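Long-range contacts in GrgF (Penicillium sp. sh18, PDB 6LZH), which acts as a polyketide transferase in gregatin A biosynthesis, an alpha/beta hydrolase-fold enzyme linked to a Claisen condensation that fuses two polyketide chains: residues F26-R31 / G60-L65; Q108-G113 / V131-A136; K54-H59 / N282-F287; T20-L25 / I71-G76. All blocks are in the same frame, centred on the assembly; numbering follows the deposited sequence.

Interaction 1 of 4, residues F26-R31 / G60-L65; sequences FPASQR and GITCLL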
loop_
_atom_site.group_PDB
_atom_site.type_symbol
_atom_site.label_atom_id
_atom_site.label_comp_id
_atom_site.label_asym_id
_atom_site.label_seq_id
_atom_site.Cartn_x
_atom_site.Cartn_y
_atom_site.Cartn_z
ATOM N N PHE A 26 -13.042 26.555 -6.789
ATOM C CA PHE A 26 -13.690 27.732 -6.201
ATOM C C PHE A 26 -12.637 28.828 -6.045
ATOM O O PHE A 26 -11.944 28.900 -5.012
ATOM C CB PHE A 26 -14.346 27.408 -4.849
ATOM C CG PHE A 26 -15.428 26.348 -4.923
ATOM C CD1 PHE A 26 -15.095 24.998 -5.028
ATOM C CD2 PHE A 26 -16.779 26.700 -4.888
ATOM C CE1 PHE A 26 -16.087 24.024 -5.100
ATOM C CE2 PHE A 26 -17.771 25.726 -4.937
ATOM C CZ PHE A 26 -17.425 24.394 -5.047
ATOM N N PRO A 27 -12.455 29.688 -7.051
ATOM C CA PRO A 27 -11.358 30.659 -7.000
ATOM C C PRO A 27 -11.630 31.786 -6.026
ATOM O O PRO A 27 -12.728 32.346 -5.981
ATOM C CB PRO A 27 -11.283 31.188 -8.441
ATOM C CG PRO A 27 -12.624 30.917 -9.008
ATOM C CD PRO A 27 -13.081 29.633 -8.383
ATOM N N ALA A 28 -10.604 32.120 -5.248
ATOM C CA ALA A 28 -10.621 33.347 -4.470
ATOM C C ALA A 28 -10.486 34.549 -5.402
ATOM O O ALA A 28 -10.121 34.418 -6.572
ATOM C CB ALA A 28 -9.489 33.363 -3.448
ATOM N N SER A 29 -10.782 35.735 -4.858
ATOM C CA SER A 29 -10.792 36.978 -5.621
ATOM C C SER A 29 -9.402 37.513 -5.923
ATOM O O SER A 29 -9.282 38.459 -6.709
ATOM C CB SER A 29 -11.580 38.051 -4.868
ATOM O OG SER A 29 -12.905 37.613 -4.634
ATOM N N GLN A 30 -8.361 36.956 -5.316
ATOM C CA GLN A 30 -7.003 37.424 -5.555
ATOM C C GLN A 30 -6.046 36.307 -5.167
ATOM O O GLN A 30 -6.432 35.333 -4.510
ATOM C CB GLN A 30 -6.707 38.716 -4.782
ATOM C CG GLN A 30 -6.732 38.588 -3.268
ATOM C CD GLN A 30 -8.106 38.203 -2.723
ATOM O OE1 GLN A 30 -9.073 38.965 -2.835
ATOM N NE2 GLN A 30 -8.200 37.010 -2.139
ATOM N N ARG A 31 -4.793 36.450 -5.602
ATOM C CA ARG A 31 -3.788 35.430 -5.322
ATOM C C ARG A 31 -3.616 35.258 -3.816
ATOM O O ARG A 31 -3.560 36.234 -3.063
ATOM C CB ARG A 31 -2.458 35.804 -5.987
ATOM C CG ARG A 31 -1.295 34.858 -5.682
ATOM C CD ARG A 31 -0.030 35.328 -6.398
ATOM N NE ARG A 31 1.131 34.532 -6.024
ATOM C CZ ARG A 31 1.466 33.384 -6.590
ATOM N NH1 ARG A 31 0.717 32.888 -7.570
ATOM N NH2 ARG A 31 2.549 32.732 -6.176
ATOM N N GLY A 60 -11.155 34.041 1.162
ATOM C CA GLY A 60 -9.903 34.250 0.462
ATOM C C GLY A 60 -9.109 33.007 0.130
ATOM O O GLY A 60 -7.958 33.128 -0.320
ATOM N N ILE A 61 -9.672 31.817 0.308
ATOM C CA ILE A 61 -8.949 30.579 0.033
ATOM C C ILE A 61 -9.505 29.940 -1.232
ATOM O O ILE A 61 -10.697 29.609 -1.290
ATOM C CB ILE A 61 -9.039 29.591 1.206
ATOM C CG1 ILE A 61 -8.427 30.197 2.464
ATOM C CG2 ILE A 61 -8.358 28.270 0.817
ATOM C CD1 ILE A 61 -8.954 29.560 3.743
ATOM N N THR A 62 -8.634 29.719 -2.223
ATOM C CA THR A 62 -9.028 29.009 -3.439
ATOM C C THR A 62 -9.127 27.513 -3.168
ATOM O O THR A 62 -8.154 26.886 -2.734
ATOM C CB THR A 62 -8.034 29.283 -4.574
ATOM O OG1 THR A 62 -8.107 30.661 -4.954
ATOM C CG2 THR A 62 -8.375 28.457 -5.797
ATOM N N CYS A 63 -10.294 26.927 -3.437
ATOM C CA CYS A 63 -10.539 25.533 -3.097
ATOM C C CYS A 63 -10.670 24.663 -4.343
ATOM O O CYS A 63 -11.290 25.056 -5.339
ATOM C CB CYS A 63 -11.807 25.399 -2.229
ATOM S SG CYS A 63 -11.646 26.258 -0.637
ATOM N N LEU A 64 -10.041 23.489 -4.275
ATOM C CA LEU A 64 -10.166 22.420 -5.263
ATOM C C LEU A 64 -10.919 21.268 -4.608
ATOM O O LEU A 64 -10.496 20.748 -3.566
ATOM C CB LEU A 64 -8.791 21.935 -5.749
ATOM C CG LEU A 64 -8.829 20.698 -6.663
ATOM C CD1 LEU A 64 -9.575 20.973 -8.007
ATOM C CD2 LEU A 64 -7.430 20.161 -6.915
ATOM N N LEU A 65 -12.044 20.884 -5.196
ATOM C CA LEU A 65 -12.862 19.792 -4.684
ATOM C C LEU A 65 -13.040 18.803 -5.820
ATOM O O LEU A 65 -13.622 19.155 -6.848
ATOM C CB LEU A 65 -14.214 20.342 -4.203
ATOM C CG LEU A 65 -15.293 19.418 -3.693
ATOM C CD1 LEU A 65 -14.697 18.500 -2.658
ATOM C CD2 LEU A 65 -16.472 20.239 -3.113
HETATM O O HOH W 1 -6.725 35.062 -1.740
#
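Phe26 and Cys63 face each other as an antiparallel hydrogen-bonded pair, with both side chains on the same face of the sheet and their CB atoms 4.2 Å apart. The Phe26 ring turns its edge to segment 60-65: Cys63 O lies in the ring plane beside CD1, and CE1 reaches Leu65 CB at 4.2 Å. CG of Phe26 is anti to the carbonyl carbon (chi1 -61°), and the ring also packs on Ala53 and Gln57 of helix 49-58. The backbone bond from Phe26 N to Cys63 O is short, 2.7 Å, and nearly straight at 176°; Cys63 N returns one to Phe26 O at 3.0 Å. Two residues past Phe26, a side chain takes over from the backbone: Thr62 OG1 accepts from Ala28 N at 2.9 Å, while its CG2 packs against Phe26 O and Pro27 CA. Ala28 CB rests 3.5 Å from the O of Gly60, the residue whose positive phi completes the Schellman motif at the end of helix 49-58. Beyond this, one water donates to Gln30 O and Gly60 O and accepts from Gln30 NE2. The buried strand end is thus fixed by direct backbone and hydroxyl bonds, while the exposed Gln30 end relies on a water and is probably held less firmly.

Interaction 2 of 4, residues Q108-G113 / V131-A136; sequences QIALWG and VAAAIA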
loop_
_atom_site.group_PDB
_atom_site.type_symbol
_atom_site.label_atom_id
_atom_site.label_comp_id
_atom_site.label_asym_id
_atom_site.label_seq_id
_atom_site.Cartn_x
_atom_site.Cartn_y
_atom_site.Cartn_z
ATOM N N GLN A 108 1.285 28.238 0.306
ATOM C CA GLN A 108 0.056 28.286 1.097
ATOM C C GLN A 108 -0.964 27.280 0.573
ATOM O O GLN A 108 -2.155 27.577 0.452
ATOM C CB GLN A 108 -0.545 29.691 1.112
ATOM C CG GLN A 108 0.442 30.772 1.573
ATOM C CD GLN A 108 -0.179 32.142 1.609
ATOM O OE1 GLN A 108 -0.902 32.534 0.689
ATOM N NE2 GLN A 108 0.107 32.898 2.670
ATOM N N ILE A 109 -0.522 26.076 0.257
ATOM C CA ILE A 109 -1.417 25.030 -0.225
ATOM C C ILE A 109 -1.665 24.073 0.923
ATOM O O ILE A 109 -0.730 23.426 1.409
ATOM C CB ILE A 109 -0.836 24.299 -1.439
ATOM C CG1 ILE A 109 -0.748 25.274 -2.620
ATOM C CG2 ILE A 109 -1.711 23.087 -1.785
ATOM C CD1 ILE A 109 -0.093 24.692 -3.862
ATOM N N ALA A 110 -2.916 23.996 1.359
ATOM C CA ALA A 110 -3.307 23.138 2.465
ATOM C C ALA A 110 -4.175 21.986 1.957
ATOM O O ALA A 110 -4.740 22.035 0.865
ATOM C CB ALA A 110 -4.040 23.958 3.538
ATOM N N LEU A 111 -4.231 20.916 2.743
ATOM C CA LEU A 111 -5.098 19.780 2.477
ATOM C C LEU A 111 -6.160 19.712 3.563
ATOM O O LEU A 111 -5.866 19.963 4.736
ATOM C CB LEU A 111 -4.304 18.466 2.461
ATOM C CG LEU A 111 -3.133 18.354 1.477
ATOM C CD1 LEU A 111 -2.497 16.960 1.586
ATOM C CD2 LEU A 111 -3.612 18.653 0.053
ATOM N N TRP A 112 -7.371 19.323 3.177
ATOM C CA TRP A 112 -8.500 19.223 4.096
ATOM C C TRP A 112 -9.272 17.969 3.724
ATOM O O TRP A 112 -9.500 17.708 2.546
ATOM C CB TRP A 112 -9.384 20.476 3.979
ATOM C CG TRP A 112 -10.606 20.604 4.877
ATOM C CD1 TRP A 112 -10.758 21.466 5.944
ATOM C CD2 TRP A 112 -11.860 19.939 4.725
ATOM N NE1 TRP A 112 -12.017 21.331 6.491
ATOM C CE2 TRP A 112 -12.715 20.404 5.761
ATOM C CE3 TRP A 112 -12.344 18.977 3.830
ATOM C CZ2 TRP A 112 -14.027 19.945 5.911
ATOM C CZ3 TRP A 112 -13.654 18.513 3.990
ATOM C CH2 TRP A 112 -14.472 18.999 5.015
ATOM N N GLY A 113 -9.680 17.189 4.706
ATOM C CA GLY A 113 -10.388 15.954 4.408
ATOM C C GLY A 113 -11.409 15.629 5.468
ATOM O O GLY A 113 -11.179 15.845 6.662
ATOM N N VAL A 131 3.128 20.615 0.982
ATOM C CA VAL A 131 1.875 20.974 1.639
ATOM C C VAL A 131 2.200 21.864 2.831
ATOM O O VAL A 131 3.083 21.539 3.635
ATOM C CB VAL A 131 1.113 19.700 2.060
ATOM C CG1 VAL A 131 -0.073 20.026 2.955
ATOM C CG2 VAL A 131 0.680 18.911 0.813
ATOM N N ALA A 132 1.493 22.992 2.953
ATOM C CA ALA A 132 1.785 23.933 4.021
ATOM C C ALA A 132 1.067 23.598 5.320
ATOM O O ALA A 132 1.552 23.972 6.393
ATOM C CB ALA A 132 1.426 25.355 3.582
ATOM N N ALA A 133 -0.053 22.876 5.250
ATOM C CA ALA A 133 -0.884 22.596 6.421
ATOM C C ALA A 133 -1.912 21.550 6.025
ATOM O O ALA A 133 -2.248 21.416 4.850
ATOM C CB ALA A 133 -1.582 23.869 6.943
ATOM N N ALA A 134 -2.414 20.813 7.020
ATOM C CA ALA A 134 -3.380 19.754 6.765
ATOM C C ALA A 134 -4.440 19.770 7.854
ATOM O O ALA A 134 -4.109 19.939 9.031
ATOM C CB ALA A 134 -2.712 18.369 6.719
ATOM N N ILE A 135 -5.708 19.584 7.459
ATOM C CA ILE A 135 -6.830 19.490 8.395
ATOM C C ILE A 135 -7.584 18.194 8.136
ATOM O O ILE A 135 -8.017 17.939 7.002
ATOM C CB ILE A 135 -7.793 20.685 8.260
ATOM C CG1 ILE A 135 -7.062 22.013 8.528
ATOM C CG2 ILE A 135 -9.010 20.474 9.202
ATOM C CD1 ILE A 135 -7.905 23.265 8.110
ATOM N N ALA A 136 -7.764 17.388 9.188
ATOM C CA ALA A 136 -8.551 16.162 9.113
ATOM C C ALA A 136 -9.792 16.313 9.988
ATOM O O ALA A 136 -9.681 16.554 11.193
ATOM C CB ALA A 136 -7.723 14.946 9.550
#
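Trp112 lays the CD1 corner of its indole against Ile135, meeting CG2 and CB at 3.8 Å each. The two side chains cross obliquely on one face of the sheet. CG of Trp112 is anti to the backbone N (chi1 -178°), and the indole NE1 finds its polar partner outside the pair, in Gln284 OE1 of helix 277-292. That bond would help fix the rotation of the indole, and the Trp112 side chain also packs on Leu35. Ala110 and Ala133 share this face, their CB atoms 4.2 Å apart, and Leu288 of the same helix packs on Ala110 and Ile135.

Leu111 points to the other face. Its CG and CD1 meet the two methyls of Val131, CG lying 3.8 Å from CG1, with the side chains at about a right angle. Here helix 116-127 supplies the cover: Thr121 and Ala124 touch Leu111, and Ala125 touches Ala134.

Between the two layers runs a parallel ladder. The pairing starts with Ala132 N giving to Ile109 O at 2.7 Å. Leu111 N then gives to Ala133 O, Ile135 N to Leu111 O at 2.8 Å, and Gly113 N to Ile135 O. Donors thus alternate between the strands, whose axes run 13° apart.

Strand 108-114, helix 116-127 and strand 133-137 form a beta-alpha-beta crossover in the middle of the alpha/beta hydrolase sheet. Gly113 opens the GxCxG sequence of what is probably the nucleophile elbow, the turn that carries the likely active-site Cys115 from strand into helix.

Interaction 3 of 4, residues K54-H59 / N282-F287; sequences KWFQEH and NRQLDF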
loop_
_atom_site.group_PDB
_atom_site.type_symbol
_atom_site.label_atom_id
_atom_site.label_comp_id
_atom_site.label_asym_id
_atom_site.label_seq_id
_atom_site.Cartn_x
_atom_site.Cartn_y
_atom_site.Cartn_z
ATOM N N LYS A 54 -17.291 26.910 -0.533
ATOM C CA LYS A 54 -17.798 28.261 -0.751
ATOM C C LYS A 54 -17.451 29.181 0.416
ATOM O O LYS A 54 -17.049 30.335 0.210
ATOM C CB LYS A 54 -19.315 28.210 -0.966
ATOM C CG LYS A 54 -19.927 29.565 -1.291
ATOM C CD LYS A 54 -19.587 29.982 -2.714
ATOM C CE LYS A 54 -20.332 31.238 -3.153
ATOM N NZ LYS A 54 -19.393 32.376 -3.433
ATOM N N TRP A 55 -17.585 28.681 1.651
ATOM C CA TRP A 55 -17.232 29.478 2.823
ATOM C C TRP A 55 -15.749 29.846 2.828
ATOM O O TRP A 55 -15.391 30.997 3.098
ATOM C CB TRP A 55 -17.604 28.716 4.098
ATOM C CG TRP A 55 -17.490 29.511 5.371
ATOM C CD1 TRP A 55 -18.511 30.140 6.044
ATOM C CD2 TRP A 55 -16.300 29.743 6.145
ATOM N NE1 TRP A 55 -18.020 30.744 7.170
ATOM C CE2 TRP A 55 -16.672 30.516 7.259
ATOM C CE3 TRP A 55 -14.957 29.373 5.999
ATOM C CZ2 TRP A 55 -15.749 30.932 8.231
ATOM C CZ3 TRP A 55 -14.032 29.786 6.964
ATOM C CH2 TRP A 55 -14.437 30.551 8.070
ATOM N N PHE A 56 -14.864 28.864 2.589
ATOM C CA PHE A 56 -13.429 29.152 2.516
ATOM C C PHE A 56 -13.120 30.116 1.378
ATOM O O PHE A 56 -12.287 31.020 1.523
ATOM C CB PHE A 56 -12.615 27.858 2.327
ATOM C CG PHE A 56 -12.431 27.051 3.596
ATOM C CD1 PHE A 56 -11.932 27.637 4.747
ATOM C CD2 PHE A 56 -12.764 25.699 3.628
ATOM C CE1 PHE A 56 -11.768 26.886 5.921
ATOM C CE2 PHE A 56 -12.616 24.945 4.803
ATOM C CZ PHE A 56 -12.106 25.532 5.934
ATOM N N GLN A 57 -13.741 29.900 0.219
ATOM C CA GLN A 57 -13.555 30.814 -0.907
ATOM C C GLN A 57 -13.916 32.249 -0.514
ATOM O O GLN A 57 -13.197 33.201 -0.852
ATOM C CB GLN A 57 -14.406 30.335 -2.089
ATOM C CG GLN A 57 -14.328 31.204 -3.345
ATOM C CD GLN A 57 -15.389 30.866 -4.369
ATOM O OE1 GLN A 57 -16.461 30.347 -4.038
ATOM N NE2 GLN A 57 -15.100 31.170 -5.632
ATOM N N GLU A 58 -15.025 32.418 0.218
ATOM C CA GLU A 58 -15.457 33.741 0.655
ATOM C C GLU A 58 -14.474 34.367 1.631
ATOM O O GLU A 58 -14.479 35.593 1.792
ATOM C CB GLU A 58 -16.850 33.659 1.288
ATOM C CG GLU A 58 -17.974 33.536 0.288
ATOM C CD GLU A 58 -19.268 33.107 0.931
ATOM O OE1 GLU A 58 -19.250 32.773 2.132
ATOM O OE2 GLU A 58 -20.298 33.108 0.237
ATOM N N HIS A 59 -13.635 33.556 2.281
ATOM C CA HIS A 59 -12.574 34.035 3.156
ATOM C C HIS A 59 -11.203 34.018 2.486
ATOM O O HIS A 59 -10.179 33.985 3.174
ATOM C CB HIS A 59 -12.567 33.215 4.450
ATOM C CG HIS A 59 -13.778 33.457 5.300
ATOM N ND1 HIS A 59 -15.016 32.924 5.005
ATOM C CD2 HIS A 59 -13.951 34.220 6.407
ATOM C CE1 HIS A 59 -15.895 33.335 5.902
ATOM N NE2 HIS A 59 -15.272 34.119 6.766
ATOM N N ASN A 282 -14.377 28.983 11.396
ATOM C CA ASN A 282 -13.508 30.084 11.832
ATOM C C ASN A 282 -12.280 29.562 12.556
ATOM O O ASN A 282 -11.175 30.100 12.395
ATOM C CB ASN A 282 -14.265 31.038 12.741
ATOM C CG ASN A 282 -14.943 32.126 11.966
ATOM O OD1 ASN A 282 -14.419 32.570 10.946
ATOM N ND2 ASN A 282 -16.123 32.552 12.421
ATOM N N ARG A 283 -12.464 28.520 13.364
ATOM C CA ARG A 283 -11.346 27.894 14.070
ATOM C C ARG A 283 -10.334 27.315 13.085
ATOM O O ARG A 283 -9.125 27.550 13.212
ATOM C CB ARG A 283 -11.889 26.822 15.017
ATOM C CG ARG A 283 -10.841 25.863 15.602
ATOM C CD ARG A 283 -9.900 26.557 16.603
ATOM N NE ARG A 283 -9.009 25.581 17.221
ATOM C CZ ARG A 283 -9.383 24.776 18.208
ATOM N NH1 ARG A 283 -10.614 24.856 18.689
ATOM N NH2 ARG A 283 -8.526 23.895 18.715
ATOM N N GLN A 284 -10.818 26.582 12.074
ATOM C CA GLN A 284 -9.939 26.015 11.053
ATOM C C GLN A 284 -9.291 27.109 10.219
ATOM O O GLN A 284 -8.120 27.006 9.852
ATOM C CB GLN A 284 -10.724 25.063 10.146
ATOM C CG GLN A 284 -11.182 23.794 10.863
ATOM C CD GLN A 284 -12.186 22.985 10.058
ATOM O OE1 GLN A 284 -12.130 22.949 8.832
ATOM N NE2 GLN A 284 -13.120 22.333 10.755
ATOM N N LEU A 285 -10.048 28.156 9.900
ATOM C CA LEU A 285 -9.477 29.299 9.200
ATOM C C LEU A 285 -8.363 29.954 10.022
ATOM O O LEU A 285 -7.321 30.345 9.476
ATOM C CB LEU A 285 -10.592 30.298 8.887
ATOM C CG LEU A 285 -10.104 31.619 8.303
ATOM C CD1 LEU A 285 -9.646 31.368 6.878
ATOM C CD2 LEU A 285 -11.235 32.646 8.356
ATOM N N ASP A 286 -8.557 30.071 11.334
ATOM C CA ASP A 286 -7.519 30.648 12.186
ATOM C C ASP A 286 -6.268 29.772 12.194
ATOM O O ASP A 286 -5.140 30.277 12.126
ATOM C CB ASP A 286 -8.059 30.826 13.611
ATOM C CG ASP A 286 -7.134 31.655 14.477
ATOM O OD1 ASP A 286 -7.029 32.869 14.217
ATOM O OD2 ASP A 286 -6.486 31.094 15.397
ATOM N N PHE A 287 -6.455 28.453 12.273
ATOM C CA PHE A 287 -5.338 27.520 12.149
ATOM C C PHE A 287 -4.569 27.759 10.857
ATOM O O PHE A 287 -3.344 27.887 10.864
ATOM C CB PHE A 287 -5.866 26.088 12.210
ATOM C CG PHE A 287 -4.846 25.045 11.856
ATOM C CD1 PHE A 287 -3.912 24.624 12.786
ATOM C CD2 PHE A 287 -4.825 24.473 10.590
ATOM C CE1 PHE A 287 -2.965 23.641 12.459
ATOM C CE2 PHE A 287 -3.873 23.485 10.264
ATOM C CZ PHE A 287 -2.957 23.086 11.185
HETATM O O HOH W 2 -14.569 34.867 9.651
#
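Leu285 sets its CD2 methyl against both Trp55 and His59, which overlap each other: CD2 lies 3.8 Å from Trp55 CH2 and 3.7 Å from His59 CD2. Its CB lies in the indole plane, at the edge by CH2 and CZ3. Trp55 CG is anti to the backbone N (chi1 -171°), on the way to the indole's place beside helix 277-292. His59 CE1 sits 3.2 Å above the indole plane, offset toward the rim. His59 is held in that position by its own ND1, which gives a bond of 2.7 Å to Trp55 O, nearly in the imidazole plane. Tryptophan, histidine and leucine make the close-packed part.

The backbones themselves stay apart: at their closest the axes of 54-58 and 282-287 are 11.4 Å from each other, crossing at -50°, and side chains span the gap. Toward solvent, Asn282 OD1 comes to the Trp55 edge, 3.4 Å from CZ2, with amide and indole planes 68° apart. A water donates to this same oxygen at 2.6 Å and accepts a weak bond from His59 NE2. On the inner side Phe56 brings CZ only to 3.9 Å from Gln284 OE1, an oxygen engaged by Trp112 NE1. An alanine in place of Trp55 would probably open a gap beside Leu285, leave His59 without its ring partner and deprive Glu278 of the indole N-H.

Helices 49-58 and 277-292 both pack on the central sheet: Phe56 touches Cys63 on strand 62-66, while Gln284 and Phe287 reach Ile135 on strand 133-137 and Met233 on strand 232-237.

Interaction 4 of 4, residues T20-L25 / I71-G76; sequences TLRGWL and IGASDG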
loop_
_atom_site.group_PDB
_atom_site.type_symbol
_atom_site.label_atom_id
_atom_site.label_comp_id
_atom_site.label_asym_id
_atom_site.label_seq_id
_atom_site.Cartn_x
_atom_site.Cartn_y
_atom_site.Cartn_z
ATOM N N THR A 20 -7.687 10.707 -15.562
ATOM C CA THR A 20 -8.245 12.047 -15.435
ATOM C C THR A 20 -9.165 12.084 -14.221
ATOM O O THR A 20 -10.130 11.321 -14.145
ATOM C CB THR A 20 -9.035 12.449 -16.683
ATOM O OG1 THR A 20 -8.171 12.473 -17.821
ATOM C CG2 THR A 20 -9.624 13.830 -16.492
ATOM N N LEU A 21 -8.859 12.954 -13.273
ATOM C CA LEU A 21 -9.745 13.224 -12.151
ATOM C C LEU A 21 -10.439 14.545 -12.412
ATOM O O LEU A 21 -9.832 15.471 -12.955
ATOM C CB LEU A 21 -8.970 13.311 -10.838
ATOM C CG LEU A 21 -8.095 12.107 -10.476
ATOM C CD1 LEU A 21 -7.572 12.274 -9.055
ATOM C CD2 LEU A 21 -8.860 10.791 -10.631
ATOM N N ARG A 22 -11.697 14.641 -12.011
ATOM C CA ARG A 22 -12.493 15.821 -12.325
ATOM C C ARG A 22 -13.074 16.408 -11.055
ATOM O O ARG A 22 -13.345 15.691 -10.085
ATOM C CB ARG A 22 -13.613 15.473 -13.330
ATOM C CG ARG A 22 -13.063 14.937 -14.660
ATOM C CD ARG A 22 -14.124 14.588 -15.716
ATOM N NE ARG A 22 -13.479 14.134 -16.953
ATOM C CZ ARG A 22 -13.058 12.886 -17.173
ATOM N NH1 ARG A 22 -13.235 11.938 -16.266
ATOM N NH2 ARG A 22 -12.465 12.577 -18.318
ATOM N N GLY A 23 -13.261 17.719 -11.070
ATOM C CA GLY A 23 -13.743 18.369 -9.885
ATOM C C GLY A 23 -14.100 19.810 -10.142
ATOM O O GLY A 23 -14.322 20.231 -11.284
ATOM N N TRP A 24 -14.134 20.554 -9.050
ATOM C CA TRP A 24 -14.603 21.925 -9.034
ATOM C C TRP A 24 -13.533 22.797 -8.418
ATOM O O TRP A 24 -12.942 22.440 -7.397
ATOM C CB TRP A 24 -15.896 22.079 -8.220
ATOM C CG TRP A 24 -17.109 21.513 -8.870
ATOM C CD1 TRP A 24 -17.397 21.506 -10.209
ATOM C CD2 TRP A 24 -18.218 20.888 -8.217
ATOM N NE1 TRP A 24 -18.609 20.906 -10.424
ATOM C CE2 TRP A 24 -19.135 20.515 -9.219
ATOM C CE3 TRP A 24 -18.519 20.593 -6.878
ATOM C CZ2 TRP A 24 -20.343 19.873 -8.930
ATOM C CZ3 TRP A 24 -19.717 19.957 -6.592
ATOM C CH2 TRP A 24 -20.616 19.603 -7.617
ATOM N N LEU A 25 -13.315 23.950 -9.034
ATOM C CA LEU A 25 -12.414 24.968 -8.535
ATOM C C LEU A 25 -13.251 26.144 -8.046
ATOM O O LEU A 25 -14.087 26.657 -8.795
ATOM C CB LEU A 25 -11.457 25.401 -9.647
ATOM C CG LEU A 25 -10.465 26.516 -9.337
ATOM C CD1 LEU A 25 -9.497 26.055 -8.283
ATOM C CD2 LEU A 25 -9.723 26.912 -10.621
ATOM N N ILE A 71 -14.858 7.349 -8.808
ATOM C CA ILE A 71 -15.995 7.932 -8.111
ATOM C C ILE A 71 -16.527 9.091 -8.943
ATOM O O ILE A 71 -15.744 9.795 -9.586
ATOM C CB ILE A 71 -15.576 8.419 -6.700
ATOM C CG1 ILE A 71 -15.119 7.245 -5.827
ATOM C CG2 ILE A 71 -16.676 9.222 -6.040
ATOM C CD1 ILE A 71 -16.257 6.463 -5.198
ATOM N N GLY A 72 -17.852 9.274 -8.948
ATOM C CA GLY A 72 -18.419 10.504 -9.485
ATOM C C GLY A 72 -18.064 10.688 -10.949
ATOM O O GLY A 72 -18.232 9.780 -11.765
ATOM N N ALA A 73 -17.521 11.859 -11.281
ATOM C CA ALA A 73 -17.151 12.210 -12.650
ATOM C C ALA A 73 -15.737 11.782 -13.042
ATOM O O ALA A 73 -15.350 11.979 -14.199
ATOM C CB ALA A 73 -17.290 13.722 -12.849
ATOM N N SER A 74 -14.952 11.224 -12.123
ATOM C CA SER A 74 -13.553 10.922 -12.398
ATOM C C SER A 74 -13.401 9.583 -13.105
ATOM O O SER A 74 -14.226 8.678 -12.954
ATOM C CB SER A 74 -12.730 10.917 -11.099
ATOM O OG SER A 74 -12.540 12.256 -10.664
ATOM N N ASP A 75 -12.323 9.470 -13.881
ATOM C CA ASP A 75 -11.927 8.199 -14.471
ATOM C C ASP A 75 -11.604 7.186 -13.380
ATOM O O ASP A 75 -11.448 7.524 -12.207
ATOM C CB ASP A 75 -10.687 8.353 -15.359
ATOM C CG ASP A 75 -10.964 9.099 -16.647
ATOM O OD1 ASP A 75 -12.139 9.389 -16.943
ATOM O OD2 ASP A 75 -9.986 9.405 -17.351
ATOM N N GLY A 76 -11.463 5.929 -13.797
ATOM C CA GLY A 76 -11.000 4.883 -12.915
ATOM C C GLY A 76 -11.889 3.660 -12.929
ATOM O O GLY A 76 -13.117 3.784 -12.848
HETATM O O HOH W 3 -10.653 10.437 -19.597
#
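Arg22 reaches across from strand 20-26 to a type II' beta turn, Ile71 to Ser74, in the loop that follows strand 62-66 of the alpha/beta hydrolase sheet. Its CB lies 4.1 Å from Ala73 CB. From there the chain runs extended to NE (chi2 -179°, chi3 178°), with CG and then CD passing the Ala73 carbonyl; CD comes to 3.3 Å from Ala73 O. NE turns to a partner outside the turn, Glu12 OE1 on strand 9-14, in a salt bridge. At the tip, NH1 serves two acceptors, Ala73 O at 3.0 Å and Asp75 OD1 at 2.9 Å. The bond to Asp75 is a salt bridge lying in the guanidinium plane, although it meets OD1 from well above the carboxylate plane. NH2 gives to a water that in turn donates to Asp75 OD2. Over the centre of the guanidinium sits Thr20 CG2, 3.5 Å above the plane. A methionine in place of Arg22 would probably leave Asp75 and Glu12 without the positive charge they share and the Ala73 carbonyl without its side-chain donor.

Main-chain N-H groups add further bonds. Asp75 N gives to Thr20 O at 2.9 Å, and Thr20 N gives a longer bond to Asp75 OD2 from above the carboxylate plane, so this carboxylate takes up both a main-chain N-H and the arginine. Beside it, Ser74 OG is gripped twice: it accepts from Arg22 N at 2.9 Å and is hydrogen-bonded to Asp67 O.

In the fold
Interactions 1 and 2 are both buried. Interaction 2, a parallel ladder in mid-sheet faced by apolar side chains, is the more completely so; interaction 1 belongs to the same sheet, but its antiparallel pairing runs out into an exposed loop and a water. Strand 62-66 joins it to interaction 4, where Trp24 N bonds to Leu65 O. In interaction 4, partly buried, a salt bridge and a turn take the place of ladder and apolar packing. Interaction 3, also partly buried, pairs two helices mainly through rings and a leucine. It touches interaction 1 through Gln57 NE2, bonded to Pro27 O, and interaction 2 through Gln284 and Trp112. Interactions 2 and 4, their centres about 20 Å apart, share the sheet without touching.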